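Local coordinates for protein malate oxidoreductase (Thermotoga maritima, PDB 1VL6) that probably catalyses the NAD-dependent oxidative decarboxylation of malate to pyruvate and carbon dioxide, as other malic enzymes do, at residues L180-L185 against A264-G269; V193-N198 against K209-L214; G255-A260 against P278-K283; L304-G309 against D319-V324; E354-S359 against I367-F372. All coordinates share one frame; numbering follows the deposited sequence.

Contact 1: L180-L185 against A264-G269; sequences LNALKL and ADFFIG
Phe266 pushes the far end of its ring between Ala182 and Leu183 of the helix, and the whole contact turns on that one ring. Leu183 supplies the closer half: its CD1 methyl lies 3.7 Å from CZ of Phe266, with CE1 nearly as near, and approaches the ring obliquely. The Leu183 side chain crosses Phe266 at about a right angle, and CZ also comes within 3.9 Å of the leucine CA, so the ring reaches down to the helix backbone. On the other flank, CB of Ala182 meets the ring edge, close to the ring plane, 4.1 Å from Phe266 CE2. The short alanine is consistent with the ring sitting this near the helix. Because CG of Leu183 is anti to the backbone N (chi1 -177°), its branch swings over to the ring.

This is the helix-on-sheet packing of a Rossmann-type NAD-binding domain: helix 166-186 lies across a face of the sheet to which strand 266-269 contributes a central strand. Next to the contact, Phe179 brings a second ring against Phe266, the two planes about 55° apart, while Val195 and Val289 on the neighbouring strands touch it too. Replacing Phe266 with an alanine would probably open a gap beneath the helix, leaving Leu183 CD1 and Ala182 CB without the surface they rest on. Further out, Asp265 fixes the start of the strand: its carboxylate forms a salt bridge with Lys188 and accepts hydrogen bonds from Ser285 OG and the backbone N of Lys194.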
# COMPACT_ATOMS: atom_id res chain seq x y z
N LEU A 180 -26.42 29.44 3.62
CA LEU A 180 -26.39 30.37 2.47
C LEU A 180 -27.21 29.90 1.29
O LEU A 180 -27.94 30.69 0.68
CB LEU A 180 -24.97 30.64 2.00
CG LEU A 180 -24.16 31.43 3.03
CD1 LEU A 180 -22.71 31.49 2.63
CD2 LEU A 180 -24.69 32.83 3.22
N ASN A 181 -27.11 28.63 0.95
CA ASN A 181 -27.87 28.09 -0.17
C ASN A 181 -29.37 28.00 0.14
O ASN A 181 -30.22 28.36 -0.67
CB ASN A 181 -27.27 26.77 -0.61
CG ASN A 181 -26.03 26.96 -1.50
OD1 ASN A 181 -25.69 28.07 -1.93
ND2 ASN A 181 -25.37 25.87 -1.80
N ALA A 182 -29.69 27.56 1.34
CA ALA A 182 -31.09 27.54 1.73
C ALA A 182 -31.70 28.96 1.65
O ALA A 182 -32.81 29.15 1.18
CB ALA A 182 -31.22 26.94 3.14
N LEU A 183 -30.95 29.94 2.14
CA LEU A 183 -31.37 31.33 2.14
C LEU A 183 -31.66 31.83 0.72
O LEU A 183 -32.65 32.48 0.50
CB LEU A 183 -30.30 32.21 2.82
CG LEU A 183 -30.66 33.68 2.95
CD1 LEU A 183 -31.83 33.80 3.96
CD2 LEU A 183 -29.49 34.56 3.34
N LYS A 184 -30.79 31.51 -0.21
CA LYS A 184 -30.98 31.84 -1.58
C LYS A 184 -32.30 31.29 -2.07
O LYS A 184 -33.06 32.02 -2.69
CB LYS A 184 -29.81 31.31 -2.41
CG LYS A 184 -29.92 31.54 -3.89
CD LYS A 184 -28.72 30.84 -4.63
CE LYS A 184 -28.97 30.76 -6.19
NZ LYS A 184 -27.95 29.89 -6.93
N LEU A 185 -32.57 30.02 -1.83
CA LEU A 185 -33.80 29.37 -2.29
C LEU A 185 -35.05 29.99 -1.68
O LEU A 185 -36.06 30.10 -2.31
CB LEU A 185 -33.79 27.88 -1.95
CG LEU A 185 -32.73 27.16 -2.78
CD1 LEU A 185 -32.48 25.76 -2.31
CD2 LEU A 185 -33.16 27.18 -4.22
N ALA A 264 -39.73 32.68 13.31
CA ALA A 264 -38.38 32.41 12.87
C ALA A 264 -38.35 31.90 11.44
O ALA A 264 -39.23 31.18 11.02
CB ALA A 264 -37.73 31.42 13.81
N ASP A 265 -37.30 32.25 10.72
CA ASP A 265 -37.11 31.78 9.36
C ASP A 265 -36.27 30.52 9.29
O ASP A 265 -36.44 29.71 8.38
CB ASP A 265 -36.42 32.87 8.57
CG ASP A 265 -37.24 34.11 8.50
OD1 ASP A 265 -38.13 34.13 7.62
OD2 ASP A 265 -37.10 35.09 9.28
N PHE A 266 -35.34 30.36 10.23
CA PHE A 266 -34.51 29.16 10.27
C PHE A 266 -34.43 28.65 11.68
O PHE A 266 -34.47 29.43 12.66
CB PHE A 266 -33.10 29.47 9.80
CG PHE A 266 -33.01 29.88 8.35
CD1 PHE A 266 -33.45 31.13 7.95
CD2 PHE A 266 -32.43 29.05 7.42
CE1 PHE A 266 -33.34 31.54 6.66
CE2 PHE A 266 -32.33 29.45 6.12
CZ PHE A 266 -32.78 30.68 5.72
N PHE A 267 -34.37 27.32 11.79
CA PHE A 267 -34.01 26.68 13.03
C PHE A 267 -32.77 25.91 12.70
O PHE A 267 -32.77 25.13 11.72
CB PHE A 267 -35.10 25.73 13.54
CG PHE A 267 -34.63 24.75 14.60
CD1 PHE A 267 -34.64 25.09 15.95
CD2 PHE A 267 -34.15 23.52 14.25
CE1 PHE A 267 -34.21 24.21 16.90
CE2 PHE A 267 -33.69 22.64 15.22
CZ PHE A 267 -33.73 22.99 16.54
N ILE A 268 -31.73 26.11 13.51
CA ILE A 268 -30.56 25.27 13.44
C ILE A 268 -30.31 24.61 14.77
O ILE A 268 -29.96 25.27 15.77
CB ILE A 268 -29.38 26.07 13.05
CG1 ILE A 268 -29.74 26.91 11.81
CG2 ILE A 268 -28.26 25.16 12.74
CD1 ILE A 268 -28.55 27.52 11.10
N GLY A 269 -30.49 23.30 14.78
CA GLY A 269 -30.36 22.53 15.98
C GLY A 269 -29.20 21.60 15.93
O GLY A 269 -29.02 20.82 14.97

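Contact 2: V193-N198 against K209-L214; sequences VKVVVN and KFLLDL
Val195 is the first residue of the strand to meet the helix, and it does so head-on: its CG1 and CD1 of Leu211 reach toward each other, tip to tip, 3.9 Å apart. With CG1 anti to the backbone N (chi1 -177°), CG2 falls on the side of that N, leaving CG1 to make the contact. Val196 turns its side chain to the opposite face of the sheet, where Leu257 and Ala260 lie. Val197 comes back to the helix side, and its CG2 approaches the same Leu211 methyl, CD1, at 4.1 Å; here the two side chains cross obliquely. A single leucine methyl therefore bridges two valines that are one residue apart on the strand. Asn198 takes its side chain to Phe267 and Val222.

Strand 194-198, helix 202-214 and strand 218-223 make up a beta-alpha-beta unit of the kind that opens a Rossmann fold. Gly199, Gly201 and Gly204, in the turn and the first turn of the helix, have a GxGxxG spacing consistent with dinucleotide binding, and Val197 touches this pattern. Behind Leu211, Phe179 of helix 166-186 packs against the leucine. No hydrogen bond or charge joins the two segments, so between them the contact is purely van der Waals, made by three buried branched aliphatic side chains.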
# COMPACT_ATOMS: atom_id res chain seq x y z
N VAL A 193 -33.46 38.01 8.22
CA VAL A 193 -33.99 36.76 8.77
C VAL A 193 -33.72 36.53 10.24
O VAL A 193 -32.65 36.92 10.74
CB VAL A 193 -33.47 35.50 8.01
CG1 VAL A 193 -34.07 35.46 6.66
CG2 VAL A 193 -31.98 35.48 7.94
N LYS A 194 -34.68 35.87 10.91
CA LYS A 194 -34.52 35.43 12.28
C LYS A 194 -34.10 33.97 12.27
O LYS A 194 -34.83 33.12 11.72
CB LYS A 194 -35.85 35.56 13.00
CG LYS A 194 -35.89 35.08 14.45
CD LYS A 194 -37.34 35.09 15.05
CE LYS A 194 -37.33 35.28 16.58
NZ LYS A 194 -38.56 34.76 17.25
N VAL A 195 -32.93 33.68 12.85
CA VAL A 195 -32.38 32.37 12.86
C VAL A 195 -32.22 31.87 14.27
O VAL A 195 -31.52 32.50 15.06
CB VAL A 195 -31.00 32.38 12.26
CG1 VAL A 195 -30.44 30.92 12.20
CG2 VAL A 195 -31.01 33.04 10.89
N VAL A 196 -32.86 30.74 14.60
CA VAL A 196 -32.78 30.19 15.93
C VAL A 196 -31.73 29.10 15.92
O VAL A 196 -31.86 28.16 15.17
CB VAL A 196 -34.11 29.58 16.36
CG1 VAL A 196 -33.92 28.82 17.66
CG2 VAL A 196 -35.13 30.64 16.59
N VAL A 197 -30.71 29.22 16.77
CA VAL A 197 -29.74 28.16 16.95
C VAL A 197 -29.95 27.51 18.31
O VAL A 197 -29.84 28.17 19.33
CB VAL A 197 -28.34 28.70 16.90
CG1 VAL A 197 -27.30 27.54 17.07
CG2 VAL A 197 -28.11 29.43 15.61
N ASN A 198 -30.22 26.20 18.33
CA ASN A 198 -30.45 25.50 19.57
C ASN A 198 -29.35 24.50 19.87
O ASN A 198 -29.09 23.60 19.07
CB ASN A 198 -31.76 24.73 19.52
CG ASN A 198 -32.14 24.12 20.88
OD1 ASN A 198 -32.58 24.82 21.76
ND2 ASN A 198 -31.99 22.79 21.03
N LYS A 209 -21.42 32.43 15.73
CA LYS A 209 -20.42 33.41 15.31
C LYS A 209 -20.24 33.49 13.77
O LYS A 209 -20.04 34.56 13.24
CB LYS A 209 -19.07 33.10 15.99
CG LYS A 209 -19.00 33.56 17.42
CD LYS A 209 -17.66 33.29 18.00
CE LYS A 209 -17.49 33.90 19.37
NZ LYS A 209 -16.11 33.60 19.80
N PHE A 210 -20.30 32.37 13.07
CA PHE A 210 -20.23 32.40 11.61
C PHE A 210 -21.41 33.11 11.03
O PHE A 210 -21.23 33.89 10.11
CB PHE A 210 -20.17 30.99 10.98
CG PHE A 210 -18.78 30.45 10.83
CD1 PHE A 210 -18.02 30.11 11.93
CD2 PHE A 210 -18.24 30.26 9.58
CE1 PHE A 210 -16.75 29.61 11.79
CE2 PHE A 210 -16.99 29.74 9.44
CZ PHE A 210 -16.24 29.42 10.54
N LEU A 211 -22.62 32.82 11.53
CA LEU A 211 -23.80 33.50 10.99
C LEU A 211 -23.68 35.01 11.18
O LEU A 211 -24.01 35.79 10.28
CB LEU A 211 -25.10 32.99 11.62
CG LEU A 211 -25.43 31.52 11.34
CD1 LEU A 211 -26.59 31.05 12.22
CD2 LEU A 211 -25.75 31.29 9.89
N LEU A 212 -23.19 35.42 12.34
CA LEU A 212 -23.02 36.85 12.56
C LEU A 212 -22.01 37.41 11.59
O LEU A 212 -22.30 38.37 10.97
CB LEU A 212 -22.66 37.19 13.99
CG LEU A 212 -23.73 36.85 15.04
CD1 LEU A 212 -23.14 36.80 16.47
CD2 LEU A 212 -24.97 37.75 14.99
N ASP A 213 -20.85 36.81 11.45
CA ASP A 213 -19.87 37.21 10.44
C ASP A 213 -20.46 37.31 9.06
O ASP A 213 -20.05 38.18 8.30
CB ASP A 213 -18.81 36.15 10.25
CG ASP A 213 -17.66 36.31 11.11
OD1 ASP A 213 -17.66 37.27 11.92
OD2 ASP A 213 -16.71 35.48 11.05
N LEU A 214 -21.31 36.36 8.70
CA LEU A 214 -21.87 36.31 7.36
C LEU A 214 -22.87 37.43 7.09
O LEU A 214 -23.02 37.86 5.95
CB LEU A 214 -22.46 34.94 7.03
CG LEU A 214 -21.41 33.86 6.70
CD1 LEU A 214 -22.06 32.51 6.58
CD2 LEU A 214 -20.66 34.19 5.43

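Contact 3: G255-A260 against P278-K283; sequences GDLETA and PEWIKK
Glu258 crosses over the indole of Trp280 at about a right angle and, at its far end, takes the ammonium of Lys283. A chi1 of -171° sets CG anti to the backbone N and over one face of the Trp280 five-membered ring in a CH-pi contact, 3.5 Å from the centroid and 13° off the ring normal; beyond CG the chain runs on extended. The carboxylate continues almost parallel to the indole, their planes 11° apart, with CD 3.3 Å from Trp280 NE1. The angle is too poor for that N-H to bond OE2. Instead Lys283 NZ donates to OE2 at 2.7 Å, meeting its anti lone pair, and a bend at chi3 brings the lysine round.

Leu257 comes to the same indole at its edge, CD2 lying 4.1 Å from CZ3 of Trp280. Asp256 holds the N-cap of helix 257-261, its OD1 accepting from Thr259 N at 3.0 Å, fixing the turn that carries Leu257 and Glu258. An alanine in place of Trp280 would probably strip Glu258 of the flat surface under its methylenes and leave its carboxylate freer to turn away from Lys283.

The contact joins the short helices that come before and after strand 266-269 in the Rossmann-type domain. It lies at the surface, where an aromatic face steers the aliphatic part of a glutamate while an ion pair fixes its charged end.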
# COMPACT_ATOMS: atom_id res chain seq x y z
N GLY A 255 -37.62 33.28 27.01
CA GLY A 255 -38.51 32.13 27.08
C GLY A 255 -37.88 30.89 26.46
O GLY A 255 -36.67 30.83 26.25
N ASP A 256 -38.71 29.90 26.13
CA ASP A 256 -38.24 28.58 25.70
C ASP A 256 -38.06 28.52 24.19
O ASP A 256 -38.29 29.50 23.49
CB ASP A 256 -39.20 27.45 26.21
CG ASP A 256 -40.65 27.68 25.78
OD1 ASP A 256 -40.85 28.41 24.78
OD2 ASP A 256 -41.66 27.20 26.41
N LEU A 257 -37.62 27.38 23.68
CA LEU A 257 -37.46 27.19 22.24
C LEU A 257 -38.71 27.54 21.45
O LEU A 257 -38.66 28.11 20.36
CB LEU A 257 -37.04 25.75 21.95
CG LEU A 257 -36.78 25.34 20.49
CD1 LEU A 257 -35.66 26.10 19.85
CD2 LEU A 257 -36.48 23.86 20.40
N GLU A 258 -39.85 27.18 22.00
CA GLU A 258 -41.12 27.40 21.32
C GLU A 258 -41.38 28.88 21.07
O GLU A 258 -41.73 29.27 19.97
CB GLU A 258 -42.26 26.77 22.11
CG GLU A 258 -43.55 26.79 21.33
CD GLU A 258 -44.73 26.33 22.13
OE1 GLU A 258 -44.58 25.77 23.26
OE2 GLU A 258 -45.82 26.54 21.60
N THR A 259 -41.17 29.68 22.09
CA THR A 259 -41.20 31.13 21.99
C THR A 259 -40.20 31.69 20.94
O THR A 259 -40.55 32.56 20.12
CB THR A 259 -40.84 31.67 23.37
OG1 THR A 259 -41.92 31.45 24.29
CG2 THR A 259 -40.65 33.17 23.35
N ALA A 260 -38.98 31.17 20.95
CA ALA A 260 -37.94 31.58 19.99
C ALA A 260 -38.36 31.36 18.57
O ALA A 260 -37.99 32.16 17.70
CB ALA A 260 -36.64 30.85 20.25
N PRO A 278 -44.05 19.35 15.87
CA PRO A 278 -44.43 19.70 14.50
C PRO A 278 -45.30 20.94 14.43
O PRO A 278 -45.09 21.77 13.59
CB PRO A 278 -45.22 18.48 14.05
CG PRO A 278 -45.61 17.80 15.29
CD PRO A 278 -44.50 18.01 16.24
N GLU A 279 -46.27 21.08 15.33
CA GLU A 279 -47.12 22.27 15.27
C GLU A 279 -46.39 23.61 15.43
O GLU A 279 -46.85 24.64 14.92
CB GLU A 279 -48.28 22.14 16.23
CG GLU A 279 -49.33 21.13 15.75
CD GLU A 279 -49.94 21.48 14.37
OE1 GLU A 279 -50.82 22.37 14.26
OE2 GLU A 279 -49.56 20.85 13.35
N TRP A 280 -45.21 23.60 16.05
CA TRP A 280 -44.38 24.83 16.13
C TRP A 280 -44.00 25.34 14.76
O TRP A 280 -43.90 26.55 14.53
CB TRP A 280 -43.11 24.64 16.98
CG TRP A 280 -43.39 24.17 18.39
CD1 TRP A 280 -44.63 24.09 18.99
CD2 TRP A 280 -42.45 23.74 19.38
NE1 TRP A 280 -44.51 23.64 20.28
CE2 TRP A 280 -43.19 23.41 20.55
CE3 TRP A 280 -41.08 23.59 19.41
CZ2 TRP A 280 -42.59 22.96 21.72
CZ3 TRP A 280 -40.48 23.13 20.58
CH2 TRP A 280 -41.24 22.81 21.71
N ILE A 281 -43.81 24.43 13.82
CA ILE A 281 -43.40 24.82 12.48
C ILE A 281 -44.38 25.78 11.85
O ILE A 281 -43.98 26.68 11.13
CB ILE A 281 -43.17 23.59 11.59
CG1 ILE A 281 -41.92 22.86 12.11
CG2 ILE A 281 -43.00 24.03 10.11
CD1 ILE A 281 -41.41 21.80 11.24
N LYS A 282 -45.65 25.59 12.15
CA LYS A 282 -46.69 26.42 11.61
C LYS A 282 -46.67 27.82 12.21
O LYS A 282 -47.30 28.70 11.67
CB LYS A 282 -48.05 25.73 11.82
CG LYS A 282 -48.08 24.34 11.17
CD LYS A 282 -49.45 23.74 10.90
CE LYS A 282 -49.30 22.22 10.50
NZ LYS A 282 -50.50 21.42 10.92
N LYS A 283 -45.97 28.04 13.33
CA LYS A 283 -45.89 29.39 13.92
C LYS A 283 -44.59 30.06 13.53
O LYS A 283 -44.38 31.20 13.87
CB LYS A 283 -45.99 29.35 15.42
CG LYS A 283 -47.27 28.70 15.91
CD LYS A 283 -47.44 28.84 17.44
CE LYS A 283 -46.34 28.14 18.21
NZ LYS A 283 -46.66 28.19 19.62

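Contact 4: L304-G309 against D319-V324; sequences LAREAG and DHPNQV
Arg306 reaches from the last turn of its helix to Pro321 and His320, over a separation of 12.0 Å between the CA atoms of Arg306 and Pro321, the nearest pair. That helix, 302-307, ends in a Schellman motif: Gly309 has a positive phi (118°), which suits glycine, and its N bonds back to Arg306 O at 2.9 Å. In the Rossmann-type domain the chain then runs through the outer strand 312-315 into the loop 319-324, so the contact ties the end of a helix to the loop that follows the next strand.

The direct contacts are van der Waals in kind. The guanidinium NH2 sits 3.6 Å from Pro321 CD, approached obliquely, and CB of His320 stands farther off, near the guanidinium plane. From CG to NE the arginine chain is extended, and this length spans the distance between the segments. The arginine side chain also packs on Val313 of the intervening strand. Asn322 uses its amide to bond Val313 O and Pro364 O, which fixes the loop next to Pro321, and Gln323 packs against Arg37 of a second subunit.

The polar part is carried by water. NH1 also has a long, weak ion pair with Glu303. One water accepts from Arg306 NH1 at 2.9 Å and is hydrogen-bonded to His320 ND1 at 2.5 Å, at the ring edge and in its plane. The other water is held in the guanidinium plane by a weak bond from Arg306 NH2, and donates to Pro321 O at 2.6 Å.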
# COMPACT_ATOMS: atom_id res chain seq x y z
N LEU A 304 -41.87 14.18 9.20
CA LEU A 304 -42.83 14.87 10.02
C LEU A 304 -42.71 16.38 9.82
O LEU A 304 -43.70 17.10 9.70
CB LEU A 304 -42.60 14.55 11.51
CG LEU A 304 -43.57 15.19 12.52
CD1 LEU A 304 -45.04 14.95 12.17
CD2 LEU A 304 -43.31 14.65 13.88
N ALA A 305 -41.49 16.87 9.77
CA ALA A 305 -41.30 18.27 9.54
C ALA A 305 -41.84 18.71 8.18
O ALA A 305 -42.48 19.76 8.13
CB ALA A 305 -39.83 18.61 9.66
N ARG A 306 -41.54 17.94 7.12
CA ARG A 306 -42.05 18.26 5.77
C ARG A 306 -43.57 18.30 5.88
O ARG A 306 -44.17 19.27 5.49
CB ARG A 306 -41.65 17.26 4.67
CG ARG A 306 -40.18 17.39 4.20
CD ARG A 306 -39.53 16.07 3.65
NE ARG A 306 -38.07 16.01 3.88
CZ ARG A 306 -37.34 14.87 3.93
NH1 ARG A 306 -37.94 13.68 3.77
NH2 ARG A 306 -36.02 14.91 4.16
N GLU A 307 -44.15 17.27 6.49
CA GLU A 307 -45.59 17.18 6.61
C GLU A 307 -46.24 18.34 7.33
O GLU A 307 -47.38 18.68 7.06
CB GLU A 307 -45.96 15.87 7.29
CG GLU A 307 -45.51 14.65 6.53
CD GLU A 307 -46.34 14.33 5.30
OE1 GLU A 307 -47.48 14.80 5.14
OE2 GLU A 307 -45.82 13.55 4.49
N ALA A 308 -45.50 18.95 8.23
CA ALA A 308 -45.98 20.06 9.02
C ALA A 308 -45.73 21.40 8.34
O ALA A 308 -46.14 22.44 8.87
CB ALA A 308 -45.35 20.05 10.43
N GLY A 309 -45.11 21.39 7.17
CA GLY A 309 -44.97 22.59 6.40
C GLY A 309 -43.54 23.07 6.12
O GLY A 309 -43.35 24.12 5.50
N ASP A 319 -29.04 8.83 5.83
CA ASP A 319 -30.42 8.42 5.71
C ASP A 319 -31.37 9.39 4.96
O ASP A 319 -32.48 9.01 4.59
CB ASP A 319 -30.91 8.41 7.19
CG ASP A 319 -31.54 7.16 7.57
OD1 ASP A 319 -31.04 6.14 7.13
OD2 ASP A 319 -32.55 7.08 8.28
N HIS A 320 -31.03 10.68 4.88
CA HIS A 320 -31.97 11.66 4.35
C HIS A 320 -31.26 12.62 3.43
O HIS A 320 -30.04 12.76 3.46
CB HIS A 320 -32.57 12.50 5.50
CG HIS A 320 -33.25 11.68 6.56
ND1 HIS A 320 -34.50 11.13 6.39
CD2 HIS A 320 -32.87 11.35 7.81
CE1 HIS A 320 -34.84 10.46 7.47
NE2 HIS A 320 -33.88 10.60 8.36
N PRO A 321 -32.01 13.32 2.60
CA PRO A 321 -31.40 14.36 1.79
C PRO A 321 -30.79 15.44 2.67
O PRO A 321 -31.10 15.50 3.87
CB PRO A 321 -32.59 14.94 1.01
CG PRO A 321 -33.63 13.91 1.07
CD PRO A 321 -33.44 13.16 2.32
N ASN A 322 -29.96 16.27 2.06
CA ASN A 322 -29.43 17.46 2.70
C ASN A 322 -28.70 17.11 3.99
O ASN A 322 -28.96 17.65 5.08
CB ASN A 322 -30.56 18.47 2.97
CG ASN A 322 -31.19 19.01 1.69
OD1 ASN A 322 -30.51 19.21 0.69
ND2 ASN A 322 -32.50 19.34 1.76
N GLN A 323 -27.77 16.19 3.86
CA GLN A 323 -26.92 15.85 4.97
C GLN A 323 -25.85 16.92 5.19
O GLN A 323 -24.92 17.06 4.40
CB GLN A 323 -26.26 14.50 4.75
CG GLN A 323 -25.28 14.23 5.84
CD GLN A 323 -24.64 12.87 5.77
OE1 GLN A 323 -24.59 12.24 4.72
NE2 GLN A 323 -24.14 12.42 6.92
N VAL A 324 -25.97 17.67 6.27
CA VAL A 324 -24.93 18.61 6.68
C VAL A 324 -23.85 17.84 7.42
O VAL A 324 -24.05 17.43 8.53
CB VAL A 324 -25.56 19.64 7.60
CG1 VAL A 324 -24.54 20.67 8.13
CG2 VAL A 324 -26.68 20.32 6.82
O HOH W 1 -33.42 16.02 4.90
O HOH W 2 -36.37 11.42 4.71

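Contact 5: E354-S359 against I367-F372; sequences EAIARS and IIPEAF
In Ser359, chi1 of -76° sets OG anti to the carbonyl carbon and turns it back to the helix; CB, placed by the backbone, lies 4.0 Å from Pro369 CG. The hydroxyl itself donates to Ala355 O at 2.6 Å, one turn earlier, from a position tilted 34° out of the carbonyl plane. It also bonds Asn379 ND2 of helix 374-386, so its rotation is held from two directions. In Ile356, chi1 of -70° sets the longer CG1 arm beside the backbone N and CG2 anti to it, and CG2 is the branch that meets the loop. It faces CD of Pro369 at 4.3 Å and, more loosely, CG2 of Ile368.

Pro369 thus lies against the C-terminal end of helix 346-358, its ring touching side chain and backbone alike. CD stands 3.7 Å from Ile356 O, a carbonyl that already accepts from Ser359 N at 2.9 Å in the closing turn. The arrangement is a helix end covered by the returning connection: the chain leaves helix 346-358, loops round, packs against the last turn through residues 367-372 and goes on into helix 374-386. That second helix adds Val376 against Pro369 and Val380 against Ile356, while Val173 and Ala177 of helix 166-186 cover Ile356 as well.

Polar links run alongside this apolar packing. Asn181 ND2 donates to both Ala357 O and Ile367 O, bridging the two segments from helix 166-186, and Asn322 OD1 accepts from Ile367 N.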
# COMPACT_ATOMS: atom_id res chain seq x y z
N GLU A 354 -17.78 29.29 1.14
CA GLU A 354 -18.18 29.66 -0.22
C GLU A 354 -17.95 28.56 -1.26
O GLU A 354 -18.75 28.38 -2.19
CB GLU A 354 -17.44 30.93 -0.67
CG GLU A 354 -17.81 32.16 0.15
CD GLU A 354 -19.18 32.71 -0.18
OE1 GLU A 354 -19.73 32.32 -1.21
OE2 GLU A 354 -19.67 33.59 0.57
N ALA A 355 -16.86 27.84 -1.10
CA ALA A 355 -16.51 26.82 -2.03
C ALA A 355 -17.52 25.68 -1.94
O ALA A 355 -17.98 25.15 -2.98
CB ALA A 355 -15.11 26.37 -1.72
N ILE A 356 -17.90 25.31 -0.72
CA ILE A 356 -18.93 24.24 -0.58
C ILE A 356 -20.28 24.70 -1.18
O ILE A 356 -20.90 24.00 -1.96
CB ILE A 356 -19.08 23.83 0.87
CG1 ILE A 356 -17.81 23.08 1.31
CG2 ILE A 356 -20.29 22.99 1.07
CD1 ILE A 356 -17.70 23.02 2.79
N ALA A 357 -20.67 25.94 -0.90
CA ALA A 357 -21.96 26.42 -1.38
C ALA A 357 -22.00 26.44 -2.89
O ALA A 357 -23.02 26.15 -3.48
CB ALA A 357 -22.29 27.79 -0.84
N ARG A 358 -20.90 26.81 -3.53
CA ARG A 358 -20.96 26.99 -4.97
C ARG A 358 -20.73 25.62 -5.61
O ARG A 358 -20.78 25.47 -6.82
CB ARG A 358 -19.96 28.05 -5.48
CG ARG A 358 -18.55 27.55 -5.59
CD ARG A 358 -17.50 28.59 -6.01
NE ARG A 358 -16.16 27.99 -5.86
CZ ARG A 358 -15.63 27.13 -6.75
NH1 ARG A 358 -16.32 26.79 -7.84
NH2 ARG A 358 -14.41 26.61 -6.55
N SER A 359 -20.48 24.60 -4.80
CA SER A 359 -20.15 23.32 -5.41
C SER A 359 -21.41 22.57 -5.86
O SER A 359 -21.34 21.41 -6.19
CB SER A 359 -19.22 22.51 -4.48
OG SER A 359 -17.88 23.04 -4.54
N ILE A 367 -29.47 21.13 -1.08
CA ILE A 367 -28.92 22.49 -0.80
C ILE A 367 -27.40 22.54 -0.69
O ILE A 367 -26.81 23.63 -0.66
CB ILE A 367 -29.53 23.05 0.46
CG1 ILE A 367 -29.00 22.32 1.70
CG2 ILE A 367 -31.02 22.94 0.36
CD1 ILE A 367 -29.67 22.69 3.03
N ILE A 368 -26.79 21.36 -0.61
CA ILE A 368 -25.35 21.20 -0.66
C ILE A 368 -25.01 19.91 -1.35
O ILE A 368 -25.90 19.07 -1.52
CB ILE A 368 -24.76 21.17 0.73
CG1 ILE A 368 -25.54 20.22 1.64
CG2 ILE A 368 -24.72 22.54 1.30
CD1 ILE A 368 -24.81 20.03 2.91
N PRO A 369 -23.75 19.74 -1.76
CA PRO A 369 -23.30 18.48 -2.39
C PRO A 369 -23.21 17.37 -1.36
O PRO A 369 -23.29 17.64 -0.16
CB PRO A 369 -21.89 18.80 -2.90
CG PRO A 369 -21.47 20.06 -2.28
CD PRO A 369 -22.66 20.73 -1.65
N GLU A 370 -23.06 16.14 -1.84
CA GLU A 370 -22.72 15.01 -0.98
C GLU A 370 -21.20 14.87 -0.97
O GLU A 370 -20.53 15.33 -1.91
CB GLU A 370 -23.27 13.70 -1.47
CG GLU A 370 -24.77 13.64 -1.56
CD GLU A 370 -25.21 12.87 -2.77
OE1 GLU A 370 -24.70 11.73 -2.95
OE2 GLU A 370 -26.03 13.43 -3.54
N ALA A 371 -20.70 14.16 0.04
CA ALA A 371 -19.28 14.02 0.31
C ALA A 371 -18.55 13.23 -0.70
O ALA A 371 -17.35 13.41 -0.86
CB ALA A 371 -19.06 13.36 1.58
N PHE A 372 -19.24 12.30 -1.34
CA PHE A 372 -18.61 11.49 -2.39
C PHE A 372 -18.42 12.23 -3.69
O PHE A 372 -17.80 11.72 -4.63
CB PHE A 372 -19.42 10.21 -2.64
CG PHE A 372 -19.33 9.26 -1.52
CD1 PHE A 372 -18.22 8.44 -1.38
CD2 PHE A 372 -20.29 9.23 -0.54
CE1 PHE A 372 -18.12 7.58 -0.33
CE2 PHE A 372 -20.18 8.37 0.54
CZ PHE A 372 -19.10 7.55 0.64

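How the contacts relate
Contacts 1, 2 and 5 are buried, with apolar packing and no hydrogen bond directly across their segments; contacts 3 and 4 lie at the surface and bring in charge, in contact 3 through a direct salt bridge and in contact 4 through waters. Contacts 1 and 2 share one sheet: strands 266-269 and 194-198 are neighbours, with Ile268 N and O probably bonded to Val196 O and Asn198 N. Contact 3 sits on the opposite face, where Leu257 meets Phe267 and Val196. Contact 4 touches contact 3 through Ala308 against Pro278 and Ile281. Helix 166-186 connects contacts 1 and 5, whereas contacts 3 and 5 lie about 30 Å apart, centre to centre.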